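Local coordinates for protein agglutinin alpha chain (PDB 3LLZ) that binds D-galactose-type sugars as a jacalin-family lectin and recognises the T-antigen disaccharide Gal-beta1,3-GalNAc, at residues Lys74-Thr79 / Gly121-Tyr126; Ile15-Asn20 / Leu84-Asn89; Lys117-Ile120 / Asp125-Ser128; Phe4-Tyr9 / Glu42-Phe47. All coordinates share one frame; numbering follows the deposited sequence.

Interaction 1: Lys74-Thr79 / Gly121-Tyr126; sequences KVEGYT and GYWLDY. With NGA (2-acetamido-2-deoxy-beta-D-galactopyranose), chain C; GAL (beta-D-galactopyranose), chain B.
Val75 and Trp123 face each other across a turn and a loop whose backbones lie 8.7 Å apart there, CA to CA, and draw in to 6.6 Å between the CA atoms of Thr79 and Asp125. Residues Val75 to Tyr78 form a type I' turn that closes the hairpin of strands 65-75 and 78-88, with Val75 and Tyr78 exchanging both backbone hydrogen bonds. Gly121-Trp123 is the loop that enters strand 124-132, and Gly121 N bonds to Trp123 O inside it. At the closer end the two segments are bridged by a water, which donates to Thr79 O and to Asp125 OD1.

The indole of Trp123 lies between the turn and the loop. Val75 CG1, placed anti to its own backbone nitrogen (chi1 176°), sits over the six-membered ring in a CH-pi contact, 3.5 Å from the centroid, while Tyr122 CB lies against the opposite face. At the ring's edge the Glu76 carboxylate stands nearly perpendicular to the indole, with OE2 3.4 Å from Trp123 CH2.

Beyond this packing lies the sugar. NGA C5 rests over the middle of the Tyr78 ring, and GAL O5 approaches the edge of the same ring. Trp123 N donates to NGA O6 at 3.1 Å, an almost straight bond of 169°, and Tyr122 N donates to NGA O5. Asp125 OD1 accepts from both NGA O4, at 2.6 Å, and NGA O6, at 2.8 Å. One carboxylate oxygen thus reads two hydroxyls, one of them the axial O4 that distinguishes galactose from glucose configuration, while the Tyr78 ring supplies an apolar platform for the sugar.

Interaction 2: Ile15-Asn20 / Leu84-Asn89; sequences INFEYN and LTFKTN
Phe86 meets Phe17 and Ile15 through the far ends of its ring. Its CE1 comes within 3.8 Å of Phe17 CE2, and its CE2 lies 3.9 Å from Ile15 CD1, the tip of an isoleucine reaching across from the facing strand. The two phenyl rings pass each other as they project from their strands, inclined by 50° with centroids 5.9 Å apart. CB of Phe17 already points at the facing strand, and a chi1 of 66° sets how the ring is swung from there.

Neighbouring strands close in around the three side chains. Val54 and Ile56 of strand 52-57 pack on Phe17, and Ile56 also reaches Phe86; from strand 65-75, Ile65 touches both Ile15 and Phe86, and Val68 adds to the packing of Phe86. Tyr96 of strand 92-97 meets the Phe17 ring edge-to-face. Backbone bonds from Ile15 to Ile56 and from Phe17 to Val54 join strand 11-19 to its neighbour 52-57. Strands 11-19 and 78-88 belong to different four-stranded antiparallel sheets, and such apolar packing between sheets is the interior of the jacalin beta-prism fold.

Interaction 3: Lys117-Ile120 / Asp125-Ser128; sequences KGSI and DYFS. With NGA (2-acetamido-2-deoxy-beta-D-galactopyranose), chain C.
Ser119 CB lies over one face of the Tyr126 ring, 3.7 Å from its centroid in a CH-pi contact and displaced toward the hydroxyl end. Water 2 sits at the edge of this ring, near its plane. With a chi1 of 56°, the Tyr126 side chain sits above its own backbone, and the ring folds back over the neighbouring strand.

Under the ring the two strands of the hairpin run antiparallel, their axes 4.4 Å apart. Lys117 and Ser128 form a hydrogen-bonded pair with both backbone bonds made, and Ser119 N donates to Tyr126 O. The non-hydrogen-bonded pair of Gly118 and Phe127 is close, 3.9 Å between CA atoms, and Gly118 CA lies 3.3 Å from Tyr126 O, so the backbones close up directly on the glycine. Next to it Ser119 O takes its bond from Asp125 N, at 2.8 Å, rather than from Tyr126.

On the face shared with Tyr126, Lys117 CG touches Ser128 CB. Water 2 links Lys117 NZ with Ser128 OG, and both groups also bind Glu109 of a second subunit, the lysine as a salt bridge. Phe127 continues the sheet into a strand of the bound peptide.

At the sugar end Ser119 OG donates to Asp125 OD2, at 2.7 Å, reaching it on the anti side and 17° out of the carboxylate plane; Gly1 N adds a weak bond to the same oxygen. With OD2 held from the hairpin, OD1 is turned to the NGA hydroxyls, consistent with Ser119 acting as a second-shell residue that helps orient the sugar-binding carboxylate.

Interaction 4: Phe4-Tyr9 / Glu42-Phe47; sequences FDDGAY and EDHKSF. With NGA (2-acetamido-2-deoxy-beta-D-galactopyranose), chain C.
Phe4 and His44 stack face to face, and this is the tight part of the contact: the ring centroids are 3.8 Å apart and the planes differ by only 19°. The overlap is offset, with Phe4 CD2 3.3 Å from His44 NE2 and Phe4 CB lying beneath the ND1-CE1 side of the imidazole. Glu42 O lies above the opposite face, so the imidazole is held between a phenyl ring and a carbonyl oxygen of its own loop.

The edge of the imidazole is fixed as well. His44 NE2 donates to Asp6 OD1 at 2.7 Å, meeting it on the syn side and close to the ring plane, with an N-H...O angle of 148°. Asp6 reaches this point with CG beside its backbone nitrogen (chi1 -69°), and its other oxygen, OD2, bonds to Tyr32 OH. The paired carboxylate would probably favour a protonated imidazole. Behind it, Tyr9 OH donates to Asp6 O at 2.6 Å, tying Tyr9 back to the backbone of Asp6.

Away from the stack the contact loosens. A water donates to both Asp6 OD2 and Glu42 O, bridging the segments where their side chains do not meet. Farther along the same loop, Phe47 lies beside NGA as a residue of the glycan pocket. The His-carboxylate pair and ring stack thus join the first strand of the three-stranded sheet to the loop between strands 37-40 and 52-57, which in this jacalin-type lectin reaches the glycan pocket at Phe47.

How the interactions relate
From the N terminus, interaction 4 comes first, joining strand 2-5 and the residues after it to the 42-47 loop and closing a loop that contains strand 11-19. Interaction 2 starts inside that loop and ends on strand 78-88, so the two cross; it packs two four-stranded sheets together. Interaction 1 opens at the 74-79 turn, before interaction 2 closes, and crosses it in turn. Interaction 3, a short hairpin closure, shares Asp125 and Tyr126 with interaction 1. Gly118 O to Phe4 N connects interactions 3 and 4, and Gly121 O to Phe47 N connects interactions 1 and 4; these three contacts converge on NGA.

Interaction 1: Lys74-Thr79 / Gly121-Tyr126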
# COMPACT_ATOMS: atom_id res chain seq x y z
N LYS A 74 0.33 -9.49 -34.37
CA LYS A 74 1.30 -10.50 -34.76
C LYS A 74 2.36 -10.01 -35.73
O LYS A 74 2.09 -9.21 -36.64
CB LYS A 74 0.58 -11.71 -35.35
CG LYS A 74 -0.23 -12.52 -34.35
CD LYS A 74 -0.87 -13.72 -35.01
CE LYS A 74 -1.62 -14.58 -34.01
NZ LYS A 74 -2.25 -15.77 -34.65
N VAL A 75 3.57 -10.49 -35.51
CA VAL A 75 4.71 -10.19 -36.37
C VAL A 75 5.37 -11.56 -36.52
O VAL A 75 5.77 -12.17 -35.53
CB VAL A 75 5.68 -9.20 -35.71
CG1 VAL A 75 6.90 -8.99 -36.60
CG2 VAL A 75 4.98 -7.87 -35.47
N GLU A 76 5.45 -12.04 -37.76
CA GLU A 76 6.02 -13.35 -38.03
C GLU A 76 5.33 -14.42 -37.18
O GLU A 76 5.95 -15.38 -36.74
CB GLU A 76 7.53 -13.33 -37.76
CG GLU A 76 8.32 -12.64 -38.88
CD GLU A 76 9.77 -12.38 -38.52
OE1 GLU A 76 10.40 -13.22 -37.85
OE2 GLU A 76 10.29 -11.31 -38.92
N GLY A 77 4.02 -14.23 -36.96
CA GLY A 77 3.25 -15.20 -36.19
C GLY A 77 3.27 -15.05 -34.68
O GLY A 77 2.47 -15.68 -33.99
N TYR A 78 4.18 -14.23 -34.17
CA TYR A 78 4.29 -14.02 -32.73
C TYR A 78 3.44 -12.84 -32.28
O TYR A 78 3.47 -11.78 -32.90
CB TYR A 78 5.75 -13.78 -32.32
CG TYR A 78 6.62 -15.00 -32.40
CD1 TYR A 78 7.47 -15.22 -33.49
CD2 TYR A 78 6.61 -15.95 -31.38
CE1 TYR A 78 8.28 -16.36 -33.56
CE2 TYR A 78 7.42 -17.09 -31.44
CZ TYR A 78 8.25 -17.28 -32.52
OH TYR A 78 9.05 -18.40 -32.57
N THR A 79 2.69 -13.02 -31.19
CA THR A 79 1.85 -11.94 -30.67
C THR A 79 2.75 -11.06 -29.82
O THR A 79 3.28 -11.49 -28.80
CB THR A 79 0.71 -12.49 -29.80
OG1 THR A 79 -0.09 -13.38 -30.58
CG2 THR A 79 -0.17 -11.34 -29.30
N GLY A 121 12.01 -11.05 -27.06
CA GLY A 121 12.72 -11.97 -27.94
C GLY A 121 13.12 -11.07 -29.09
O GLY A 121 13.87 -10.12 -28.89
N TYR A 122 12.62 -11.35 -30.28
CA TYR A 122 12.92 -10.47 -31.40
C TYR A 122 12.23 -9.15 -31.09
O TYR A 122 12.74 -8.07 -31.39
CB TYR A 122 12.37 -11.06 -32.71
CG TYR A 122 13.32 -12.05 -33.36
CD1 TYR A 122 13.79 -13.16 -32.66
CD2 TYR A 122 13.77 -11.84 -34.66
CE1 TYR A 122 14.70 -14.04 -33.24
CE2 TYR A 122 14.68 -12.72 -35.25
CZ TYR A 122 15.14 -13.82 -34.54
OH TYR A 122 16.05 -14.67 -35.11
N TRP A 123 11.07 -9.25 -30.44
CA TRP A 123 10.29 -8.07 -30.07
C TRP A 123 9.76 -8.22 -28.65
O TRP A 123 9.88 -9.28 -28.03
CB TRP A 123 9.11 -7.90 -31.04
CG TRP A 123 9.57 -7.86 -32.45
CD1 TRP A 123 10.25 -6.84 -33.05
CD2 TRP A 123 9.51 -8.93 -33.40
NE1 TRP A 123 10.63 -7.22 -34.32
CE2 TRP A 123 10.19 -8.49 -34.56
CE3 TRP A 123 8.96 -10.22 -33.39
CZ2 TRP A 123 10.34 -9.30 -35.70
CZ3 TRP A 123 9.10 -11.02 -34.52
CH2 TRP A 123 9.79 -10.56 -35.66
N LEU A 124 9.18 -7.14 -28.13
CA LEU A 124 8.60 -7.14 -26.80
C LEU A 124 7.38 -8.06 -26.85
O LEU A 124 6.37 -7.73 -27.46
CB LEU A 124 8.18 -5.72 -26.42
CG LEU A 124 7.47 -5.53 -25.08
CD1 LEU A 124 8.34 -6.03 -23.93
CD2 LEU A 124 7.15 -4.05 -24.90
N ASP A 125 7.48 -9.22 -26.21
CA ASP A 125 6.40 -10.20 -26.23
C ASP A 125 5.19 -9.75 -25.43
O ASP A 125 4.04 -9.88 -25.87
CB ASP A 125 6.89 -11.54 -25.68
CG ASP A 125 8.09 -12.06 -26.43
OD1 ASP A 125 7.99 -12.22 -27.66
OD2 ASP A 125 9.12 -12.32 -25.77
N TYR A 126 5.46 -9.24 -24.24
CA TYR A 126 4.41 -8.78 -23.34
C TYR A 126 5.09 -8.07 -22.19
O TYR A 126 6.30 -8.14 -22.02
CB TYR A 126 3.60 -9.97 -22.81
CG TYR A 126 4.41 -11.05 -22.11
CD1 TYR A 126 4.75 -12.23 -22.77
CD2 TYR A 126 4.84 -10.89 -20.79
CE1 TYR A 126 5.49 -13.23 -22.14
CE2 TYR A 126 5.59 -11.88 -20.15
CZ TYR A 126 5.91 -13.04 -20.83
OH TYR A 126 6.65 -14.02 -20.20
C1 NGA C . 11.84 -15.42 -30.38
C2 NGA C . 11.53 -16.09 -29.03
C3 NGA C . 10.02 -16.31 -28.95
C4 NGA C . 9.32 -14.94 -29.04
C5 NGA C . 9.70 -14.31 -30.40
C6 NGA C . 9.08 -12.94 -30.67
C7 NGA C . 12.92 -17.65 -27.83
C8 NGA C . 13.70 -18.95 -27.82
N2 NGA C . 12.22 -17.36 -28.92
O1 NGA C . 13.19 -15.17 -30.48
O3 NGA C . 9.63 -17.04 -27.75
O4 NGA C . 9.75 -14.10 -27.98
O5 NGA C . 11.14 -14.17 -30.50
O6 NGA C . 9.67 -11.91 -29.88
O7 NGA C . 12.94 -16.91 -26.84
C1 GAL B . 8.85 -18.15 -28.09
C2 GAL B . 9.16 -18.56 -26.63
C3 GAL B . 8.20 -19.67 -26.18
C4 GAL B . 6.73 -19.34 -26.51
C5 GAL B . 6.58 -18.82 -27.94
C6 GAL B . 5.18 -18.30 -28.24
O2 GAL B . 10.49 -19.02 -26.52
O3 GAL B . 8.34 -19.91 -24.79
O4 GAL B . 6.23 -18.38 -25.59
O5 GAL B . 7.49 -17.72 -28.17
O6 GAL B . 4.35 -19.35 -28.71
O HOH W 1 5.73 -13.23 -28.81

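Interaction 2: Ile15-Asn20 / Leu84-Asn89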
# COMPACT_ATOMS: atom_id res chain seq x y z
N ILE A 15 12.88 6.32 -19.78
CA ILE A 15 12.51 5.08 -20.44
C ILE A 15 13.09 5.08 -21.84
O ILE A 15 12.77 5.95 -22.65
CB ILE A 15 10.98 4.91 -20.55
CG1 ILE A 15 10.35 4.89 -19.15
CG2 ILE A 15 10.66 3.61 -21.28
CD1 ILE A 15 8.85 4.73 -19.16
N ASN A 16 13.97 4.12 -22.12
CA ASN A 16 14.57 4.01 -23.44
C ASN A 16 14.11 2.71 -24.06
O ASN A 16 14.15 1.66 -23.41
CB ASN A 16 16.09 4.03 -23.33
CG ASN A 16 16.61 5.24 -22.57
OD1 ASN A 16 16.13 6.35 -22.76
ND2 ASN A 16 17.58 5.02 -21.70
N PHE A 17 13.65 2.77 -25.30
CA PHE A 17 13.20 1.56 -25.97
C PHE A 17 13.33 1.69 -27.48
O PHE A 17 13.48 2.79 -28.01
CB PHE A 17 11.77 1.21 -25.56
CG PHE A 17 10.73 2.20 -26.01
CD1 PHE A 17 10.05 2.03 -27.22
CD2 PHE A 17 10.39 3.28 -25.20
CE1 PHE A 17 9.06 2.92 -27.62
CE2 PHE A 17 9.39 4.18 -25.59
CZ PHE A 17 8.73 4.00 -26.80
N GLU A 18 13.29 0.55 -28.15
CA GLU A 18 13.41 0.50 -29.60
C GLU A 18 12.06 0.24 -30.25
O GLU A 18 11.16 -0.33 -29.63
CB GLU A 18 14.34 -0.63 -30.01
CG GLU A 18 15.76 -0.53 -29.49
CD GLU A 18 16.56 -1.77 -29.80
OE1 GLU A 18 16.10 -2.88 -29.44
OE2 GLU A 18 17.65 -1.65 -30.40
N TYR A 19 11.92 0.66 -31.50
CA TYR A 19 10.69 0.44 -32.24
C TYR A 19 11.02 0.40 -33.72
O TYR A 19 12.00 0.98 -34.17
CB TYR A 19 9.67 1.53 -31.94
CG TYR A 19 10.03 2.90 -32.46
CD1 TYR A 19 9.64 3.31 -33.74
CD2 TYR A 19 10.76 3.80 -31.68
CE1 TYR A 19 9.97 4.57 -34.23
CE2 TYR A 19 11.10 5.06 -32.16
CZ TYR A 19 10.70 5.44 -33.43
OH TYR A 19 11.04 6.69 -33.91
N ASN A 20 10.19 -0.31 -34.48
CA ASN A 20 10.37 -0.43 -35.92
C ASN A 20 9.00 -0.19 -36.54
O ASN A 20 8.07 -0.97 -36.32
CB ASN A 20 10.88 -1.83 -36.27
CG ASN A 20 11.20 -1.98 -37.74
OD1 ASN A 20 10.37 -1.68 -38.60
ND2 ASN A 20 12.40 -2.48 -38.04
N LEU A 84 3.58 1.65 -28.64
CA LEU A 84 3.49 2.17 -27.28
C LEU A 84 3.36 3.68 -27.26
O LEU A 84 3.94 4.38 -28.09
CB LEU A 84 4.73 1.79 -26.47
CG LEU A 84 4.88 0.35 -25.99
CD1 LEU A 84 6.27 0.17 -25.39
CD2 LEU A 84 3.81 0.02 -24.95
N THR A 85 2.58 4.17 -26.31
CA THR A 85 2.38 5.60 -26.12
C THR A 85 2.43 5.86 -24.62
O THR A 85 1.77 5.17 -23.85
CB THR A 85 1.00 6.06 -26.63
OG1 THR A 85 0.91 5.84 -28.05
CG2 THR A 85 0.80 7.54 -26.35
N PHE A 86 3.24 6.83 -24.22
CA PHE A 86 3.35 7.18 -22.81
C PHE A 86 2.87 8.61 -22.59
O PHE A 86 3.48 9.55 -23.08
CB PHE A 86 4.79 7.06 -22.31
CG PHE A 86 5.31 5.65 -22.25
CD1 PHE A 86 5.93 5.07 -23.35
CD2 PHE A 86 5.16 4.90 -21.09
CE1 PHE A 86 6.40 3.76 -23.30
CE2 PHE A 86 5.63 3.58 -21.03
CZ PHE A 86 6.25 3.02 -22.14
N LYS A 87 1.76 8.75 -21.88
CA LYS A 87 1.21 10.07 -21.59
C LYS A 87 1.57 10.46 -20.17
O LYS A 87 1.38 9.67 -19.24
CB LYS A 87 -0.32 10.04 -21.74
CG LYS A 87 -1.00 11.37 -21.43
CD LYS A 87 -2.51 11.24 -21.54
CE LYS A 87 -3.21 12.51 -21.08
NZ LYS A 87 -4.69 12.35 -21.11
N THR A 88 2.12 11.65 -19.99
CA THR A 88 2.46 12.12 -18.65
C THR A 88 1.54 13.28 -18.33
O THR A 88 0.69 13.64 -19.15
CB THR A 88 3.93 12.60 -18.54
OG1 THR A 88 4.09 13.84 -19.25
CG2 THR A 88 4.87 11.56 -19.13
N ASN A 89 1.70 13.86 -17.15
CA ASN A 89 0.87 14.99 -16.76
C ASN A 89 1.31 16.25 -17.49
O ASN A 89 0.65 17.28 -17.43
CB ASN A 89 0.96 15.19 -15.24
CG ASN A 89 2.38 15.38 -14.75
OD1 ASN A 89 3.29 14.65 -15.15
ND2 ASN A 89 2.58 16.35 -13.87

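Interaction 3: Lys117-Ile120 / Asp125-Ser128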
# COMPACT_ATOMS: atom_id res chain seq x y z
N LYS A 117 8.03 -5.43 -15.93
CA LYS A 117 8.47 -6.81 -16.09
C LYS A 117 7.88 -7.27 -17.41
O LYS A 117 6.95 -6.65 -17.94
CB LYS A 117 8.00 -7.70 -14.93
CG LYS A 117 6.49 -7.87 -14.78
CD LYS A 117 6.17 -8.78 -13.59
CE LYS A 117 6.59 -10.22 -13.83
NZ LYS A 117 5.70 -10.91 -14.81
N GLY A 118 8.42 -8.34 -17.97
CA GLY A 118 7.89 -8.83 -19.22
C GLY A 118 8.79 -9.85 -19.89
O GLY A 118 9.46 -10.64 -19.22
N SER A 119 8.80 -9.82 -21.21
CA SER A 119 9.60 -10.75 -21.99
C SER A 119 9.95 -10.13 -23.33
O SER A 119 9.11 -9.49 -23.95
CB SER A 119 8.81 -12.04 -22.23
OG SER A 119 9.46 -12.89 -23.16
N ILE A 120 11.19 -10.31 -23.77
CA ILE A 120 11.60 -9.77 -25.06
C ILE A 120 12.42 -10.80 -25.83
O ILE A 120 13.38 -11.37 -25.30
CB ILE A 120 12.45 -8.49 -24.90
CG1 ILE A 120 11.69 -7.46 -24.06
CG2 ILE A 120 12.77 -7.90 -26.28
CD1 ILE A 120 12.41 -6.12 -23.90
N ASP A 125 7.48 -9.22 -26.21
CA ASP A 125 6.40 -10.20 -26.23
C ASP A 125 5.19 -9.75 -25.43
O ASP A 125 4.04 -9.88 -25.87
CB ASP A 125 6.89 -11.54 -25.68
CG ASP A 125 8.09 -12.06 -26.43
OD1 ASP A 125 7.99 -12.22 -27.66
OD2 ASP A 125 9.12 -12.32 -25.77
N TYR A 126 5.46 -9.24 -24.24
CA TYR A 126 4.41 -8.78 -23.34
C TYR A 126 5.09 -8.07 -22.19
O TYR A 126 6.30 -8.14 -22.02
CB TYR A 126 3.60 -9.97 -22.81
CG TYR A 126 4.41 -11.05 -22.11
CD1 TYR A 126 4.75 -12.23 -22.77
CD2 TYR A 126 4.84 -10.89 -20.79
CE1 TYR A 126 5.49 -13.23 -22.14
CE2 TYR A 126 5.59 -11.88 -20.15
CZ TYR A 126 5.91 -13.04 -20.83
OH TYR A 126 6.65 -14.02 -20.20
N PHE A 127 4.30 -7.36 -21.39
CA PHE A 127 4.85 -6.67 -20.24
C PHE A 127 3.77 -6.41 -19.21
O PHE A 127 2.58 -6.39 -19.54
CB PHE A 127 5.51 -5.35 -20.66
CG PHE A 127 4.54 -4.26 -21.01
CD1 PHE A 127 4.13 -3.33 -20.06
CD2 PHE A 127 4.03 -4.17 -22.30
CE1 PHE A 127 3.22 -2.33 -20.39
CE2 PHE A 127 3.12 -3.17 -22.64
CZ PHE A 127 2.72 -2.24 -21.68
N SER A 128 4.21 -6.24 -17.97
CA SER A 128 3.32 -5.94 -16.86
C SER A 128 3.87 -4.70 -16.18
O SER A 128 5.04 -4.35 -16.34
CB SER A 128 3.24 -7.11 -15.89
OG SER A 128 2.63 -8.23 -16.51
C1 NGA C . 11.84 -15.42 -30.38
C2 NGA C . 11.53 -16.09 -29.03
C3 NGA C . 10.02 -16.31 -28.95
C4 NGA C . 9.32 -14.94 -29.04
C5 NGA C . 9.70 -14.31 -30.40
C6 NGA C . 9.08 -12.94 -30.67
C7 NGA C . 12.92 -17.65 -27.83
C8 NGA C . 13.70 -18.95 -27.82
N2 NGA C . 12.22 -17.36 -28.92
O1 NGA C . 13.19 -15.17 -30.48
O3 NGA C . 9.63 -17.04 -27.75
O4 NGA C . 9.75 -14.10 -27.98
O5 NGA C . 11.14 -14.17 -30.50
O6 NGA C . 9.67 -11.91 -29.88
O7 NGA C . 12.94 -16.91 -26.84
O HOH W 2 4.85 -9.72 -17.45

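Interaction 4: Phe4-Tyr9 / Glu42-Phe47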
# COMPACT_ATOMS: atom_id res chain seq x y z
N PHE A 4 12.05 -10.95 -18.05
CA PHE A 4 12.75 -10.03 -17.17
C PHE A 4 11.76 -9.49 -16.17
O PHE A 4 10.55 -9.53 -16.39
CB PHE A 4 13.39 -8.88 -17.94
CG PHE A 4 12.41 -7.87 -18.47
CD1 PHE A 4 11.83 -8.04 -19.73
CD2 PHE A 4 12.06 -6.75 -17.72
CE1 PHE A 4 10.93 -7.11 -20.24
CE2 PHE A 4 11.15 -5.81 -18.22
CZ PHE A 4 10.59 -5.99 -19.48
N ASP A 5 12.27 -8.98 -15.06
CA ASP A 5 11.44 -8.42 -14.02
C ASP A 5 12.31 -7.44 -13.25
O ASP A 5 13.13 -7.85 -12.43
CB ASP A 5 10.94 -9.53 -13.08
CG ASP A 5 9.89 -9.05 -12.11
OD1 ASP A 5 9.77 -7.82 -11.92
OD2 ASP A 5 9.19 -9.90 -11.53
N ASP A 6 12.16 -6.15 -13.54
CA ASP A 6 12.96 -5.14 -12.87
C ASP A 6 12.59 -5.02 -11.40
O ASP A 6 13.41 -4.61 -10.58
CB ASP A 6 12.79 -3.77 -13.53
CG ASP A 6 13.41 -3.70 -14.91
OD1 ASP A 6 14.21 -4.59 -15.26
OD2 ASP A 6 13.09 -2.74 -15.65
N GLY A 7 11.35 -5.37 -11.07
CA GLY A 7 10.91 -5.25 -9.70
C GLY A 7 10.35 -3.86 -9.46
O GLY A 7 10.05 -3.13 -10.41
N ALA A 8 10.23 -3.47 -8.19
CA ALA A 8 9.67 -2.17 -7.83
C ALA A 8 10.69 -1.16 -7.33
O ALA A 8 11.68 -1.52 -6.68
CB ALA A 8 8.58 -2.36 -6.80
N TYR A 9 10.43 0.11 -7.62
CA TYR A 9 11.30 1.21 -7.21
C TYR A 9 10.41 2.34 -6.69
O TYR A 9 9.27 2.09 -6.31
CB TYR A 9 12.16 1.67 -8.39
CG TYR A 9 12.99 0.54 -8.97
CD1 TYR A 9 12.41 -0.41 -9.82
CD2 TYR A 9 14.32 0.37 -8.61
CE1 TYR A 9 13.15 -1.50 -10.29
CE2 TYR A 9 15.06 -0.72 -9.07
CZ TYR A 9 14.47 -1.65 -9.91
OH TYR A 9 15.18 -2.74 -10.35
N GLU A 42 18.56 -3.10 -15.70
CA GLU A 42 19.15 -3.91 -16.76
C GLU A 42 18.57 -3.62 -18.14
O GLU A 42 17.39 -3.29 -18.29
CB GLU A 42 18.98 -5.39 -16.42
CG GLU A 42 19.81 -5.83 -15.21
CD GLU A 42 19.33 -7.13 -14.59
OE1 GLU A 42 18.99 -8.07 -15.34
OE2 GLU A 42 19.30 -7.21 -13.34
N ASP A 43 19.42 -3.73 -19.16
CA ASP A 43 19.02 -3.50 -20.54
C ASP A 43 18.43 -4.81 -21.06
O ASP A 43 19.13 -5.82 -21.14
CB ASP A 43 20.23 -3.10 -21.38
CG ASP A 43 19.86 -2.74 -22.81
OD1 ASP A 43 20.79 -2.45 -23.61
OD2 ASP A 43 18.66 -2.76 -23.16
N HIS A 44 17.15 -4.78 -21.40
CA HIS A 44 16.48 -5.96 -21.92
C HIS A 44 16.51 -5.84 -23.44
O HIS A 44 15.67 -5.19 -24.06
CB HIS A 44 15.06 -6.00 -21.35
CG HIS A 44 15.04 -5.85 -19.86
ND1 HIS A 44 15.64 -6.76 -19.02
CD2 HIS A 44 14.57 -4.86 -19.07
CE1 HIS A 44 15.55 -6.33 -17.77
NE2 HIS A 44 14.90 -5.17 -17.78
N LYS A 45 17.52 -6.48 -24.03
CA LYS A 45 17.74 -6.41 -25.46
C LYS A 45 16.90 -7.29 -26.36
O LYS A 45 16.48 -8.38 -25.99
CB LYS A 45 19.21 -6.72 -25.76
CG LYS A 45 20.23 -5.82 -25.09
CD LYS A 45 21.62 -6.25 -25.52
CE LYS A 45 22.71 -5.41 -24.90
NZ LYS A 45 24.05 -5.78 -25.45
N SER A 46 16.69 -6.79 -27.57
CA SER A 46 15.98 -7.54 -28.59
C SER A 46 17.01 -8.53 -29.12
O SER A 46 18.21 -8.30 -29.00
CB SER A 46 15.55 -6.61 -29.73
OG SER A 46 15.25 -7.35 -30.90
N PHE A 47 16.53 -9.63 -29.70
CA PHE A 47 17.42 -10.64 -30.26
C PHE A 47 18.02 -10.13 -31.57
O PHE A 47 18.97 -10.72 -32.10
CB PHE A 47 16.66 -11.94 -30.56
CG PHE A 47 16.29 -12.74 -29.35
CD1 PHE A 47 15.64 -13.97 -29.50
CD2 PHE A 47 16.56 -12.29 -28.06
CE1 PHE A 47 15.27 -14.73 -28.40
CE2 PHE A 47 16.20 -13.05 -26.95
CZ PHE A 47 15.55 -14.27 -27.12
C1 NGA C . 11.84 -15.42 -30.38
C2 NGA C . 11.53 -16.09 -29.03
C3 NGA C . 10.02 -16.31 -28.95
C4 NGA C . 9.32 -14.94 -29.04
C5 NGA C . 9.70 -14.31 -30.40
C6 NGA C . 9.08 -12.94 -30.67
C7 NGA C . 12.92 -17.65 -27.83
C8 NGA C . 13.70 -18.95 -27.82
N2 NGA C . 12.22 -17.36 -28.92
O1 NGA C . 13.19 -15.17 -30.48
O3 NGA C . 9.63 -17.04 -27.75
O4 NGA C . 9.75 -14.10 -27.98
O5 NGA C . 11.14 -14.17 -30.50
O6 NGA C . 9.67 -11.91 -29.88
O7 NGA C . 12.94 -16.91 -26.84
O HOH W 3 14.99 -1.89 -17.53